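PDB 6RY0: mannan endo-1,6-alpha-mannosidase from Chaetomium thermophilum, which probably cleaves or transfers alpha-1,6-linked mannosides, a chemistry linked to the attachment of GPI-anchored glycoproteins to the fungal cell wall. Local coordinates for residues R181-P185 and P186-G190; M320-F323 and K324-H328. All blocks are in the same frame, centred on the assembly; numbering follows the deposited sequence.

Contact 1 of 2, residues R181-P185 and P186-G190; sequences RWQIP and PTNAG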
ATOM      1  N   ARG A 181     -15.470   0.941  -9.378  1.00  8.55           N
ATOM      2  CA  ARG A 181     -15.560  -0.505  -9.345  1.00  8.88           C
ATOM      3  C   ARG A 181     -14.203  -1.110  -9.022  1.00  8.96           C
ATOM      4  O   ARG A 181     -13.158  -0.527  -9.291  1.00  9.96           O
ATOM      5  CB  ARG A 181     -16.090  -1.037 -10.681  1.00  9.51           C
ATOM      6  CG  ARG A 181     -17.494  -0.524 -11.008  1.00  9.63           C
ATOM      7  CD  ARG A 181     -17.836  -0.762 -12.461  1.00 10.42           C
ATOM      8  NE  ARG A 181     -19.160  -0.251 -12.816  1.00 10.85           N
ATOM      9  CZ  ARG A 181     -20.272  -0.992 -12.813  1.00 11.75           C
ATOM     10  NH1 ARG A 181     -20.233  -2.254 -12.402  1.00 11.60           N
ATOM     11  NH2 ARG A 181     -21.417  -0.465 -13.230  1.00 12.96           N
ATOM     12  N   TRP A 182     -14.223  -2.317  -8.482  0.95  9.25           N
ATOM     13  CA  TRP A 182     -13.009  -3.032  -8.174  0.95  9.83           C
ATOM     14  C   TRP A 182     -12.150  -3.223  -9.412  0.95 10.35           C
ATOM     15  O   TRP A 182     -10.944  -2.968  -9.387  0.95 11.64           O
ATOM     16  CB  TRP A 182     -13.387  -4.364  -7.547  0.95 10.64           C
ATOM     17  CG  TRP A 182     -12.263  -5.189  -7.092  0.95 13.55           C
ATOM     18  CD1 TRP A 182     -10.979  -4.798  -6.799  0.95 15.51           C
ATOM     19  CD2 TRP A 182     -12.331  -6.562  -6.811  0.95 16.39           C
ATOM     20  NE1 TRP A 182     -10.248  -5.872  -6.323  0.95 18.44           N
ATOM     21  CE2 TRP A 182     -11.060  -6.975  -6.353  0.95 18.81           C
ATOM     22  CE3 TRP A 182     -13.349  -7.507  -6.918  0.95 18.63           C
ATOM     23  CZ2 TRP A 182     -10.795  -8.287  -6.001  0.95 20.63           C
ATOM     24  CZ3 TRP A 182     -13.092  -8.790  -6.570  0.95 20.78           C
ATOM     25  CH2 TRP A 182     -11.822  -9.184  -6.129  0.95 21.55           C
ATOM     26  N   GLN A 183     -12.762  -3.741 -10.475  1.00 10.34           N
ATOM     27  CA  GLN A 183     -12.073  -4.103 -11.701  1.00 10.90           C
ATOM     28  C   GLN A 183     -12.129  -3.026 -12.760  1.00 10.63           C
ATOM     29  O   GLN A 183     -13.078  -2.242 -12.823  1.00 10.31           O
ATOM     30  CB  GLN A 183     -12.662  -5.386 -12.242  1.00 12.17           C
ATOM     31  CG  GLN A 183     -12.535  -6.571 -11.276  1.00 14.42           C
ATOM     32  CD  GLN A 183     -11.074  -6.911 -10.995  1.00 17.54           C
ATOM     33  OE1 GLN A 183     -10.291  -7.092 -11.919  1.00 19.08           O
ATOM     34  NE2 GLN A 183     -10.683  -6.859  -9.729  1.00 19.16           N
ATOM     35  N   ILE A 184     -11.089  -3.004 -13.598  1.00 10.97           N
ATOM     36  CA  ILE A 184     -11.027  -2.100 -14.726  1.00 11.27           C
ATOM     37  C   ILE A 184     -11.759  -2.651 -15.948  1.00 12.61           C
ATOM     38  O   ILE A 184     -12.615  -1.995 -16.504  1.00 12.82           O
ATOM     39  CB  ILE A 184      -9.559  -1.637 -15.006  1.00 11.57           C
ATOM     40  CG1 ILE A 184      -9.058  -0.801 -13.834  1.00 11.78           C
ATOM     41  CG2 ILE A 184      -9.480  -0.873 -16.321  1.00 12.61           C
ATOM     42  CD1 ILE A 184      -7.561  -0.697 -13.768  1.00 11.86           C
ATOM     43  N   PRO A 185     -11.457  -3.891 -16.359  1.00 14.48           N
ATOM     44  CA  PRO A 185     -12.177  -4.438 -17.520  1.00 16.70           C
ATOM     45  C   PRO A 185     -13.630  -4.832 -17.168  1.00 17.61           C
ATOM     46  O   PRO A 185     -13.847  -5.571 -16.192  1.00 18.45           O
ATOM     47  CB  PRO A 185     -11.341  -5.684 -17.899  1.00 17.82           C
ATOM     48  CG  PRO A 185     -10.031  -5.528 -17.191  1.00 17.92           C
ATOM     49  CD  PRO A 185     -10.390  -4.809 -15.916  1.00 15.54           C
ATOM     50  N   PRO A 186     -14.625  -4.365 -17.956  1.00 18.68           N
ATOM     51  CA  PRO A 186     -16.012  -4.706 -17.608  1.00 20.41           C
ATOM     52  C   PRO A 186     -16.311  -6.194 -17.592  1.00 23.13           C
ATOM     53  O   PRO A 186     -17.261  -6.611 -16.942  1.00 24.35           O
ATOM     54  CB  PRO A 186     -16.834  -3.989 -18.689  1.00 20.20           C
ATOM     55  CG  PRO A 186     -16.048  -2.797 -18.975  1.00 19.70           C
ATOM     56  CD  PRO A 186     -14.602  -3.314 -18.988  1.00 19.36           C
ATOM     57  N   THR A 187     -15.509  -6.979 -18.303  1.00 24.06           N
ATOM     58  CA  THR A 187     -15.682  -8.422 -18.320  1.00 26.10           C
ATOM     59  C   THR A 187     -14.898  -9.176 -17.225  1.00 26.82           C
ATOM     60  O   THR A 187     -15.010 -10.394 -17.131  1.00 28.16           O
ATOM     61  CB  THR A 187     -15.306  -9.000 -19.707  1.00 27.41           C
ATOM     62  OG1 THR A 187     -13.983  -8.592 -20.054  1.00 28.54           O
ATOM     63  CG2 THR A 187     -16.263  -8.487 -20.777  1.00 27.84           C
ATOM     64  N   ASN A 188     -14.131  -8.480 -16.384  1.00 25.83           N
ATOM     65  CA  ASN A 188     -13.423  -9.168 -15.300  1.00 26.00           C
ATOM     66  C   ASN A 188     -14.396  -9.483 -14.170  1.00 26.02           C
ATOM     67  O   ASN A 188     -15.216  -8.634 -13.801  1.00 26.96           O
ATOM     68  CB  ASN A 188     -12.307  -8.305 -14.704  1.00 26.43           C
ATOM     69  CG  ASN A 188     -10.963  -8.502 -15.378  1.00 26.78           C
ATOM     70  OD1 ASN A 188     -10.876  -9.015 -16.488  1.00 27.36           O
ATOM     71  ND2 ASN A 188      -9.906  -8.025 -14.720  1.00 26.55           N
ATOM     72  N   ALA A 189     -14.292 -10.673 -13.586  1.00 24.88           N
ATOM     73  CA  ALA A 189     -15.096 -10.994 -12.414  1.00 23.44           C
ATOM     74  C   ALA A 189     -14.814  -9.963 -11.333  1.00 20.56           C
ATOM     75  O   ALA A 189     -13.664  -9.629 -11.063  1.00 21.30           O
ATOM     76  CB  ALA A 189     -14.774 -12.403 -11.911  1.00 24.49           C
ATOM     77  N   GLY A 190     -15.876  -9.445 -10.746  1.00 18.38           N
ATOM     78  CA  GLY A 190     -15.731  -8.442  -9.714  1.00 16.01           C
ATOM     79  C   GLY A 190     -15.987  -7.017 -10.184  1.00 13.28           C
ATOM     80  O   GLY A 190     -15.931  -6.092  -9.380  1.00 12.63           O
TER
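Gln183, just before a type I beta turn from Pro185 to Asn188, meets the amide of Asn188, the turn's last residue, in the loop between helix 155-167 and strand 193-195. Asn188 ND2 donates to Gln183 OE1 at 3.0 Å, nearly straight at the hydrogen (171°). The acceptor lies close to the plane of the Asn188 amide, while the donor is tilted modestly from the carbonyl plane of Gln183. ND2 also hydrogen-bonds Thr122 O, so two carbonyl oxygens grip it. The turn itself is closed by Asn188 N on Pro185 O, 2.9 Å. On this packed side the Asn188 amide also lies against the Pro185 ring, and Gln183 CG sits 3.3 Å from Ala189 O. A bend at chi2 (-62°) folds Gln183 back, setting NE2 over the centre of the Trp182 ring, 3.3 Å above its plane. Exchanging Gln183 for an alanine would probably leave Asn188 ND2 without its side-chain acceptor and the face of Trp182 without its amide cover. The outer side is looser: Thr187 and Ala189 are exposed, and the exposed ring of Pro186 touches Phe435, the last modelled residue. Trp182 NE1 is hydrogen-bonded to Asp128 OD2. Past the turn, Gly190 has a backbone shape (phi 102°) that calls for glycine, and a side chain there would run into Trp182 CE3, which lies only 3.8 Å from Gly190 CA.

Contact 2 of 2, residues M320-F323 and K324-H328; sequences MLTF and KGYVH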
ATOM      1  N   MET A 320      -3.648 -10.995   2.114  1.00  9.60           N
ATOM      2  CA  MET A 320      -3.902 -10.561   3.485  1.00  9.98           C
ATOM      3  C   MET A 320      -2.658 -10.575   4.375  1.00  9.28           C
ATOM      4  O   MET A 320      -2.554  -9.786   5.312  1.00  9.82           O
ATOM      5  CB  MET A 320      -4.995 -11.435   4.127  1.00 10.01           C
ATOM      6  CG  MET A 320      -6.335 -11.306   3.436  1.00 11.17           C
ATOM      7  SD  MET A 320      -7.485 -12.567   4.036  1.00 12.14           S
ATOM      8  CE  MET A 320      -8.728 -12.452   2.747  1.00 13.94           C
ATOM      9  N   LEU A 321      -1.700 -11.444   4.059  1.00  8.60           N
ATOM     10  CA  LEU A 321      -0.461 -11.535   4.828  1.00  8.40           C
ATOM     11  C   LEU A 321       0.403 -10.288   4.722  1.00  8.35           C
ATOM     12  O   LEU A 321       1.305 -10.083   5.536  1.00  9.33           O
ATOM     13  CB  LEU A 321       0.293 -12.790   4.391  1.00  8.56           C
ATOM     14  CG  LEU A 321      -0.442 -14.115   4.615  1.00  9.10           C
ATOM     15  CD1 LEU A 321       0.223 -15.222   3.848  1.00  9.60           C
ATOM     16  CD2 LEU A 321      -0.554 -14.460   6.090  1.00  9.41           C
ATOM     17  N   THR A 322       0.132  -9.457   3.713  1.00  8.28           N
ATOM     18  CA  THR A 322       0.899  -8.232   3.495  1.00  8.11           C
ATOM     19  C   THR A 322       0.316  -7.020   4.215  1.00  7.30           C
ATOM     20  O   THR A 322       0.980  -5.993   4.329  1.00  7.74           O
ATOM     21  CB  THR A 322       0.997  -7.875   2.014  1.00  8.62           C
ATOM     22  OG1 THR A 322      -0.263  -7.406   1.527  1.00  8.28           O
ATOM     23  CG2 THR A 322       1.478  -9.037   1.185  1.00 10.39           C
ATOM     24  N   PHE A 323      -0.931  -7.097   4.671  1.00  7.20           N
ATOM     25  CA  PHE A 323      -1.619  -5.849   5.045  1.00  7.03           C
ATOM     26  C   PHE A 323      -0.976  -5.174   6.236  1.00  7.17           C
ATOM     27  O   PHE A 323      -0.846  -3.947   6.272  1.00  7.35           O
ATOM     28  CB  PHE A 323      -3.108  -6.071   5.297  1.00  7.50           C
ATOM     29  CG  PHE A 323      -3.928  -6.544   4.125  1.00  7.67           C
ATOM     30  CD1 PHE A 323      -3.469  -6.482   2.795  1.00  7.97           C
ATOM     31  CD2 PHE A 323      -5.210  -7.042   4.344  1.00  8.45           C
ATOM     32  CE1 PHE A 323      -4.262  -6.920   1.747  1.00  8.52           C
ATOM     33  CE2 PHE A 323      -5.996  -7.459   3.296  1.00  9.27           C
ATOM     34  CZ  PHE A 323      -5.525  -7.409   2.001  1.00  9.31           C
ATOM     35  N   LYS A 324      -0.588  -5.957   7.251  1.00  7.60           N
ATOM     36  CA  LYS A 324      -0.084  -5.344   8.476  1.00  7.95           C
ATOM     37  C   LYS A 324       1.231  -4.589   8.219  1.00  7.57           C
ATOM     38  O   LYS A 324       1.537  -3.632   8.932  1.00  7.82           O
ATOM     39  CB  LYS A 324      -0.012  -6.356   9.624  1.00  8.61           C
ATOM     40  CG  LYS A 324       0.863  -7.563   9.344  1.00  8.32           C
ATOM     41  CD  LYS A 324       0.901  -8.537  10.524  1.00  8.11           C
ATOM     42  CE  LYS A 324      -0.460  -9.023  10.953  1.00  8.38           C
ATOM     43  NZ  LYS A 324      -0.384 -10.204  11.861  1.00  8.77           N
ATOM     44  N   GLY A 325       2.014  -4.974   7.214  1.00  7.28           N
ATOM     45  CA  GLY A 325       3.182  -4.184   6.868  1.00  7.29           C
ATOM     46  C   GLY A 325       2.830  -2.796   6.372  1.00  6.86           C
ATOM     47  O   GLY A 325       3.477  -1.802   6.696  1.00  7.51           O
ATOM     48  N   TYR A 326       1.812  -2.723   5.500  1.00  6.90           N
ATOM     49  CA  TYR A 326       1.316  -1.419   5.032  0.67  6.65           C
ATOM     50  C   TYR A 326       0.808  -0.589   6.199  1.00  6.44           C
ATOM     51  O   TYR A 326       1.057   0.618   6.268  1.00  6.69           O
ATOM     52  CB  TYR A 326       0.179  -1.555   4.014  0.67  6.23           C
ATOM     53  CG  TYR A 326       0.432  -2.583   2.951  0.67  6.43           C
ATOM     54  CD1 TYR A 326       1.704  -2.856   2.475  0.67  6.69           C
ATOM     55  CD2 TYR A 326      -0.611  -3.303   2.419  0.67  6.41           C
ATOM     56  CE1 TYR A 326       1.929  -3.833   1.525  0.67  6.88           C
ATOM     57  CE2 TYR A 326      -0.410  -4.275   1.444  0.67  7.07           C
ATOM     58  CZ  TYR A 326       0.858  -4.537   1.013  0.67  7.22           C
ATOM     59  OH  TYR A 326       1.125  -5.536   0.092  0.67  7.95           O
ATOM     60  N   VAL A 327       0.101  -1.217   7.137  1.00  6.33           N
ATOM     61  CA  VAL A 327      -0.403  -0.505   8.311  1.00  6.83           C
ATOM     62  C   VAL A 327       0.754   0.199   9.015  1.00  6.23           C
ATOM     63  O   VAL A 327       0.687   1.384   9.335  1.00  6.42           O
ATOM     64  CB  VAL A 327      -1.165  -1.456   9.247  1.00  7.64           C
ATOM     65  CG1 VAL A 327      -1.523  -0.743  10.526  1.00  8.23           C
ATOM     66  CG2 VAL A 327      -2.386  -2.025   8.568  1.00  8.29           C
ATOM     67  N   HIS A 328       1.832  -0.546   9.275  1.00  6.32           N
ATOM     68  CA  HIS A 328       2.975   0.062   9.942  1.00  6.52           C
ATOM     69  C   HIS A 328       3.577   1.210   9.148  1.00  6.40           C
ATOM     70  O   HIS A 328       3.810   2.285   9.684  1.00  7.04           O
ATOM     71  CB  HIS A 328       4.066  -1.012  10.203  1.00  6.67           C
ATOM     72  CG  HIS A 328       3.878  -1.747  11.498  1.00  6.59           C
ATOM     73  ND1 HIS A 328       4.619  -1.431  12.604  1.00  6.87           N
ATOM     74  CD2 HIS A 328       3.056  -2.770  11.889  1.00  7.43           C
ATOM     75  CE1 HIS A 328       4.244  -2.227  13.608  1.00  7.20           C
ATOM     76  NE2 HIS A 328       3.302  -3.057  13.211  1.00  8.06           N
TER
HETATM   77  O   HOH W   1      -2.072  -8.417   7.734  1.00  8.64           O
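Thr322 and Tyr326, one helical turn apart, join the lead-in of helix 323-337 to its first turn, in the buried interior of the (alpha/alpha)6 barrel that glycosyl hydrolase family 76 adopts. The side-chain hydrogen bond across the contact runs from Tyr326 OH to Thr322 OG1, 2.7 Å in the conformer described, one of two modelled. A chi1 of 72° places OG1 where it can take the tyrosine hydroxyl and still hydrogen-bond Asp319 O. Backbone bonds mark the change from turn to helix: Gly325 N reaches Thr322 O weakly (3.2 Å, 128°), whereas Val327 N meets Phe323 O at 3.0 Å and 160°. A water spans the preceding step in place of a direct i to i+4 bond, donating a hydrogen bond to Met320 O (2.8 Å) and accepting one from Lys324 N (2.9 Å). Aromatic contacts come next. Thr322 O lies 3.4 Å above the plane of the Tyr326 ring, over its centre; Tyr326 CE2 touches the edge of Phe323 at CD1, and Phe323 stacks on Tyr262. As for charge, Lys324 NZ forms a salt bridge with Glu310 and cation-pi contacts with Phe371 and Trp373. In this conformer the two buried hydroxyls form a chain of hydrogen bonds ending on Asp319 O, so both have partners, which would probably restrain the threonine; the second conformer may alter the tyrosine link.

Contact 1 closes before contact 2 opens along the chain; their centres are 24 Å apart and their nearest atoms about 10 Å. Helix 127-142 relates them: residues 181-190 meet its start, through Asn127 and Asp128, while Tyr326 meets Phe132 farther along. Asp129, a ligand of a second calcium absent from this model, has its side chain about 5 Å from that of Gln183 and about 10 Å from that of Phe323. The Asp128-Asp129 pair matches the paired aspartates of the family 76 cleft, so contact 1 probably borders that cleft. Calcium is bound at Asp73 and His385, about 13 Å from the Thr322 side chain. Contact 1 lies at the surface, with Gln183 buried beneath it; contact 2 is buried at the start of a helix.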